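Local coordinates for protein threonine--tRNA ligase catalytic subunit (Aeropyrum pernix, PDB 3A32) that probably attaches threonine to its cognate tRNA, activating the amino acid with ATP, as the zinc-dependent catalytic subunit of a class II threonyl-tRNA synthetase, at residues A[171-174]-A[175-178]; A[55-58]-A[59-63]. One frame throughout, in Å; residues are numbered along the deposited sequence.

How the contacts relate
Following the chain from its N terminus, contact 2 comes first, wholly within helix 48-65. Contact 1 follows where strand 159-170 gives way to helix 174-191. The two lie in series and neither nest nor cross. Neither closes a long loop, since each joins neighbouring turns of one continuous segment. Contact 1 sets the start of helix 174-191 between strands 159-170 and 273-284 and helix 222-243. Contact 2 sits between strand 134-143, helix 435-457 and the second subunit. Their centres are about 23 Å apart. Helix 174-191 connects them, because Phe62 of contact 2 touches Glu184, Leu187 and Val188 farther along it.

Contact 1 of 2, residues A[171-174]-A[175-178]; sequences GGRV and IDVV
The backbone of Arg173 and Val174 turns directly into a helix, with Val177 N bonding to Arg173 O at 3.1 Å and Val178 N to Val174 O at 3.0 Å. The second bond is nearly straight, at 168° about the hydrogen. Two waters join the carbonyls of Gly171 and Gly172 to NH groups in the first turn of the helix. One accepts from Ile175 N and donates to Gly171 O. The other links Asp176 N at 3.1 Å to Gly172 O.

Arg173 bends back over this turn. Its chain kinks at chi2 and chi3 (-25°), which brings the guanidinium beside Asp176. Asp176 CB lies at the guanidinium edge, in its plane, 3.9 Å from Arg173 NH2. Arg173 NE and Asp176 OD2 form a long salt bridge of 3.8 Å, and the guanidinium and carboxylate planes are 55° apart. Arg173 NE is buried here without a hydrogen-bond partner. Asp176 OD1 has a weak, long ion pair with Arg238.

The three valines are buried against the sheet and helix 222-243. Val178 CG2 packs 3.3 Å from Val174 O, while Val174 CG2 and Val178 CG2 only just meet. Val174 lies against Val169 and Phe283, Val177 against Ile167 and Val169, and Val178 against Leu232 and Ile281. This is a helix N-terminus with Arg173 as N-cap, following strand 159-170 of the largely antiparallel sheet at the heart of the class II synthetase core.

Contact 2 of 2, residues A[55-58]-A[59-63]; sequences LAEV and LAKFH
Glu57 and Lys61 form an i to i+4 salt bridge on an alpha helix, with Lys61 NZ donating to Glu57 OE2 at 3.0 Å. Both chains are extended beyond CG. The amine meets the oxygen from above the carboxylate plane, 50° out of it. Lys61 CE also touches Glu57 CG, at 3.7 Å. The pair is buried at the homodimer interface, where the ion pairs are reciprocal: Glu57 OE1 forms a salt bridge with Lys61 of the second subunit, and Lys61 NZ forms one with Glu57 OE1 of that subunit. Gln459 is another partner of Lys61 NZ. The Glu57 OE2 atoms of the two subunits come close, and the two lysines would probably offset that like charge.

Packing is tight where the i to i+4 helix bonds, such as Ala60 N to Ala56 O, bring side chains against carbonyls. Ala60 CB sits 2.9 Å from Ala56 O, and Leu59 CG is 3.2 Å from Leu55 O. The leucine side chains meet more loosely, with Leu55 CD1 and Leu59 CD1 4.4 Å apart. Ala56, against Phe139, is the one partly exposed residue and the more open part of the contact.

Away from the salt bridge, Phe62 CE2 lies over one face of the His63 ring, offset toward its rim. Phe137 stacks on His63. Leu59 O accepts twice, from opposite faces of its carbonyl plane: from His63 N at 3.0 Å, and from His63 ND1 at 2.7 Å, with the oxygen almost in the imidazole plane.

Contact 1 of 2, residues A[171-174]-A[175-178]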
ATOM      1  N   GLY A 171      14.441 -18.715 -22.893  1.00 11.31           N
ATOM      2  CA  GLY A 171      15.323 -19.834 -22.577  1.00 11.51           C
ATOM      3  C   GLY A 171      16.737 -19.490 -22.136  1.00 12.72           C
ATOM      4  O   GLY A 171      17.273 -20.123 -21.219  1.00 13.09           O
ATOM      5  N   GLY A 172      17.354 -18.492 -22.762  1.00 12.93           N
ATOM      6  CA  GLY A 172      18.737 -18.095 -22.406  1.00 14.84           C
ATOM      7  C   GLY A 172      18.997 -17.545 -21.002  1.00 15.67           C
ATOM      8  O   GLY A 172      20.159 -17.482 -20.537  1.00 14.69           O
ATOM      9  N   ARG A 173      17.919 -17.140 -20.325  1.00 16.13           N
ATOM     10  CA  ARG A 173      18.034 -16.425 -19.064  1.00 16.78           C
ATOM     11  C   ARG A 173      17.291 -17.171 -17.912  1.00 15.94           C
ATOM     12  O   ARG A 173      17.324 -16.743 -16.769  1.00 15.15           O
ATOM     13  CB  ARG A 173      17.487 -14.997 -19.283  1.00 17.78           C
ATOM     14  CG  ARG A 173      18.434 -13.993 -20.095  1.00 23.37           C
ATOM     15  CD  ARG A 173      19.653 -13.453 -19.246  1.00 32.03           C
ATOM     16  NE  ARG A 173      19.393 -13.462 -17.785  1.00 42.02           N
ATOM     17  CZ  ARG A 173      18.978 -12.416 -17.041  1.00 46.86           C
ATOM     18  NH1 ARG A 173      18.798 -11.210 -17.600  1.00 48.12           N
ATOM     19  NH2 ARG A 173      18.749 -12.565 -15.717  1.00 45.81           N
ATOM     20  N   VAL A 174      16.643 -18.302 -18.216  1.00 15.39           N
ATOM     21  CA  VAL A 174      15.674 -18.891 -17.284  1.00 14.39           C
ATOM     22  C   VAL A 174      16.352 -19.422 -16.005  1.00 14.43           C
ATOM     23  O   VAL A 174      15.833 -19.206 -14.886  1.00 13.65           O
ATOM     24  CB  VAL A 174      14.685 -19.936 -17.954  1.00 15.42           C
ATOM     25  CG1 VAL A 174      15.432 -21.177 -18.505  1.00 12.93           C
ATOM     26  CG2 VAL A 174      13.563 -20.375 -16.965  1.00 15.36           C
ATOM     27  N   ILE A 175      17.510 -20.066 -16.156  1.00 13.31           N
ATOM     28  CA  ILE A 175      18.254 -20.577 -14.998  1.00 12.75           C
ATOM     29  C   ILE A 175      18.618 -19.428 -14.020  1.00 13.36           C
ATOM     30  O   ILE A 175      18.438 -19.546 -12.782  1.00 13.26           O
ATOM     31  CB  ILE A 175      19.522 -21.414 -15.429  1.00 13.14           C
ATOM     32  CG1 ILE A 175      19.118 -22.718 -16.161  1.00 12.60           C
ATOM     33  CG2 ILE A 175      20.453 -21.664 -14.236  1.00 11.33           C
ATOM     34  CD1 ILE A 175      20.285 -23.452 -16.911  1.00 10.20           C
ATOM     35  N   ASP A 176      19.086 -18.315 -14.574  1.00 12.82           N
ATOM     36  CA  ASP A 176      19.456 -17.142 -13.777  1.00 13.16           C
ATOM     37  C   ASP A 176      18.245 -16.541 -13.030  1.00 12.89           C
ATOM     38  O   ASP A 176      18.373 -16.073 -11.890  1.00 12.64           O
ATOM     39  CB  ASP A 176      20.030 -16.052 -14.691  1.00 13.76           C
ATOM     40  CG  ASP A 176      21.526 -16.291 -15.119  1.00 15.75           C
ATOM     41  OD1 ASP A 176      22.238 -17.163 -14.607  1.00 16.13           O
ATOM     42  OD2 ASP A 176      21.984 -15.577 -16.023  1.00 19.16           O
ATOM     43  N   VAL A 177      17.096 -16.494 -13.704  1.00 11.29           N
ATOM     44  CA  VAL A 177      15.883 -15.992 -13.126  1.00 10.53           C
ATOM     45  C   VAL A 177      15.453 -16.843 -11.934  1.00  9.87           C
ATOM     46  O   VAL A 177      15.142 -16.307 -10.856  1.00 10.00           O
ATOM     47  CB  VAL A 177      14.767 -15.907 -14.206  1.00 11.63           C
ATOM     48  CG1 VAL A 177      13.395 -15.983 -13.574  1.00 11.57           C
ATOM     49  CG2 VAL A 177      14.934 -14.605 -15.076  1.00 12.03           C
ATOM     50  N   VAL A 178      15.485 -18.173 -12.109  1.00  8.94           N
ATOM     51  CA  VAL A 178      15.162 -19.112 -11.033  1.00  8.20           C
ATOM     52  C   VAL A 178      16.073 -18.923  -9.832  1.00  9.43           C
ATOM     53  O   VAL A 178      15.609 -18.879  -8.665  1.00  9.71           O
ATOM     54  CB  VAL A 178      15.122 -20.634 -11.517  1.00  7.84           C
ATOM     55  CG1 VAL A 178      14.802 -21.592 -10.330  1.00  5.66           C
ATOM     56  CG2 VAL A 178      14.076 -20.815 -12.563  1.00  5.36           C
TER
HETATM   57  O   HOH W   1      19.096 -20.277 -18.865  1.00 12.87           O
HETATM   58  O   HOH W   2      20.215 -18.439 -17.463  1.00  8.64           O

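Contact 2 of 2, residues A[55-58]-A[59-63]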
ATOM      1  N   LEU A  55       4.820  -3.401   5.053  1.00  7.00           N
ATOM      2  CA  LEU A  55       5.029  -4.597   4.283  1.00  7.17           C
ATOM      3  C   LEU A  55       4.849  -4.337   2.767  1.00  6.58           C
ATOM      4  O   LEU A  55       5.765  -4.623   1.958  1.00  6.58           O
ATOM      5  CB  LEU A  55       4.047  -5.642   4.838  1.00  8.54           C
ATOM      6  CG  LEU A  55       4.448  -7.035   5.309  1.00  9.82           C
ATOM      7  CD1 LEU A  55       5.980  -7.226   5.524  1.00 12.90           C
ATOM      8  CD2 LEU A  55       3.646  -7.429   6.507  1.00 10.40           C
ATOM      9  N   ALA A  56       3.733  -3.721   2.390  1.00  5.34           N
ATOM     10  CA  ALA A  56       3.488  -3.409   0.985  1.00  6.22           C
ATOM     11  C   ALA A  56       4.610  -2.581   0.385  1.00  6.77           C
ATOM     12  O   ALA A  56       5.043  -2.827  -0.746  1.00  6.15           O
ATOM     13  CB  ALA A  56       2.142  -2.645   0.811  1.00  5.31           C
ATOM     14  N   GLU A  57       5.060  -1.591   1.169  1.00  6.95           N
ATOM     15  CA  GLU A  57       6.015  -0.570   0.770  1.00  7.25           C
ATOM     16  C   GLU A  57       7.415  -1.143   0.631  1.00  6.32           C
ATOM     17  O   GLU A  57       8.099  -0.881  -0.355  1.00  6.86           O
ATOM     18  CB  GLU A  57       6.017   0.550   1.832  1.00  6.73           C
ATOM     19  CG  GLU A  57       7.082   1.539   1.566  1.00 10.42           C
ATOM     20  CD  GLU A  57       7.344   2.569   2.695  1.00 10.42           C
ATOM     21  OE1 GLU A  57       6.409   2.840   3.474  1.00  8.33           O
ATOM     22  OE2 GLU A  57       8.522   3.099   2.717  1.00 11.36           O
ATOM     23  N   VAL A  58       7.861  -1.878   1.656  1.00  5.12           N
ATOM     24  CA  VAL A  58       9.146  -2.603   1.628  1.00  3.49           C
ATOM     25  C   VAL A  58       9.201  -3.653   0.515  1.00  3.78           C
ATOM     26  O   VAL A  58      10.160  -3.693  -0.223  1.00  5.40           O
ATOM     27  CB  VAL A  58       9.477  -3.315   3.006  1.00  3.00           C
ATOM     28  CG1 VAL A  58      10.731  -4.209   2.879  1.00  2.00           C
ATOM     29  CG2 VAL A  58       9.670  -2.270   4.131  1.00  2.00           C
ATOM     30  N   LEU A  59       8.181  -4.491   0.391  1.00  3.29           N
ATOM     31  CA  LEU A  59       8.183  -5.526  -0.632  1.00  4.23           C
ATOM     32  C   LEU A  59       8.072  -4.943  -2.026  1.00  4.57           C
ATOM     33  O   LEU A  59       8.760  -5.422  -2.917  1.00  5.57           O
ATOM     34  CB  LEU A  59       7.070  -6.577  -0.395  1.00  4.43           C
ATOM     35  CG  LEU A  59       7.215  -7.278   0.961  1.00  7.00           C
ATOM     36  CD1 LEU A  59       6.006  -8.164   1.269  1.00  5.56           C
ATOM     37  CD2 LEU A  59       8.544  -8.067   0.950  1.00  6.50           C
ATOM     38  N   ALA A  60       7.224  -3.919  -2.214  1.00  3.75           N
ATOM     39  CA  ALA A  60       7.120  -3.213  -3.481  1.00  4.37           C
ATOM     40  C   ALA A  60       8.455  -2.595  -3.913  1.00  4.76           C
ATOM     41  O   ALA A  60       8.922  -2.837  -5.023  1.00  4.71           O
ATOM     42  CB  ALA A  60       5.991  -2.129  -3.446  1.00  3.62           C
ATOM     43  N   LYS A  61       9.066  -1.811  -3.035  1.00  4.91           N
ATOM     44  CA  LYS A  61      10.371  -1.192  -3.312  1.00  5.46           C
ATOM     45  C   LYS A  61      11.502  -2.186  -3.504  1.00  6.01           C
ATOM     46  O   LYS A  61      12.346  -1.974  -4.400  1.00  6.67           O
ATOM     47  CB  LYS A  61      10.735  -0.148  -2.233  1.00  5.38           C
ATOM     48  CG  LYS A  61       9.744   1.041  -2.197  1.00  5.15           C
ATOM     49  CD  LYS A  61       9.943   1.977  -1.009  1.00  4.28           C
ATOM     50  CE  LYS A  61       8.979   3.138  -1.151  1.00  3.04           C
ATOM     51  NZ  LYS A  61       9.064   4.125  -0.029  1.00  5.48           N
ATOM     52  N   PHE A  62      11.532  -3.249  -2.683  1.00  5.91           N
ATOM     53  CA  PHE A  62      12.493  -4.358  -2.879  1.00  5.89           C
ATOM     54  C   PHE A  62      12.393  -4.947  -4.290  1.00  6.63           C
ATOM     55  O   PHE A  62      13.405  -5.115  -4.981  1.00  6.00           O
ATOM     56  CB  PHE A  62      12.331  -5.473  -1.842  1.00  5.21           C
ATOM     57  CG  PHE A  62      13.210  -6.698  -2.125  1.00  6.76           C
ATOM     58  CD1 PHE A  62      14.618  -6.603  -2.068  1.00  7.44           C
ATOM     59  CD2 PHE A  62      12.636  -7.929  -2.445  1.00  6.14           C
ATOM     60  CE1 PHE A  62      15.431  -7.727  -2.353  1.00  8.15           C
ATOM     61  CE2 PHE A  62      13.421  -9.051  -2.738  1.00  9.41           C
ATOM     62  CZ  PHE A  62      14.835  -8.956  -2.673  1.00  9.05           C
ATOM     63  N   HIS A  63      11.155  -5.209  -4.731  1.00  6.08           N
ATOM     64  CA  HIS A  63      10.940  -5.724  -6.060  1.00  6.08           C
ATOM     65  C   HIS A  63      11.249  -4.757  -7.160  1.00  5.80           C
ATOM     66  O   HIS A  63      11.878  -5.136  -8.150  1.00  6.48           O
ATOM     67  CB  HIS A  63       9.556  -6.336  -6.164  1.00  5.04           C
ATOM     68  CG  HIS A  63       9.473  -7.655  -5.456  1.00  5.83           C
ATOM     69  ND1 HIS A  63       9.268  -7.765  -4.096  1.00  4.54           N
ATOM     70  CD2 HIS A  63       9.623  -8.917  -5.917  1.00  3.41           C
ATOM     71  CE1 HIS A  63       9.214  -9.042  -3.764  1.00  3.70           C
ATOM     72  NE2 HIS A  63       9.483  -9.763  -4.839  1.00  3.47           N
TER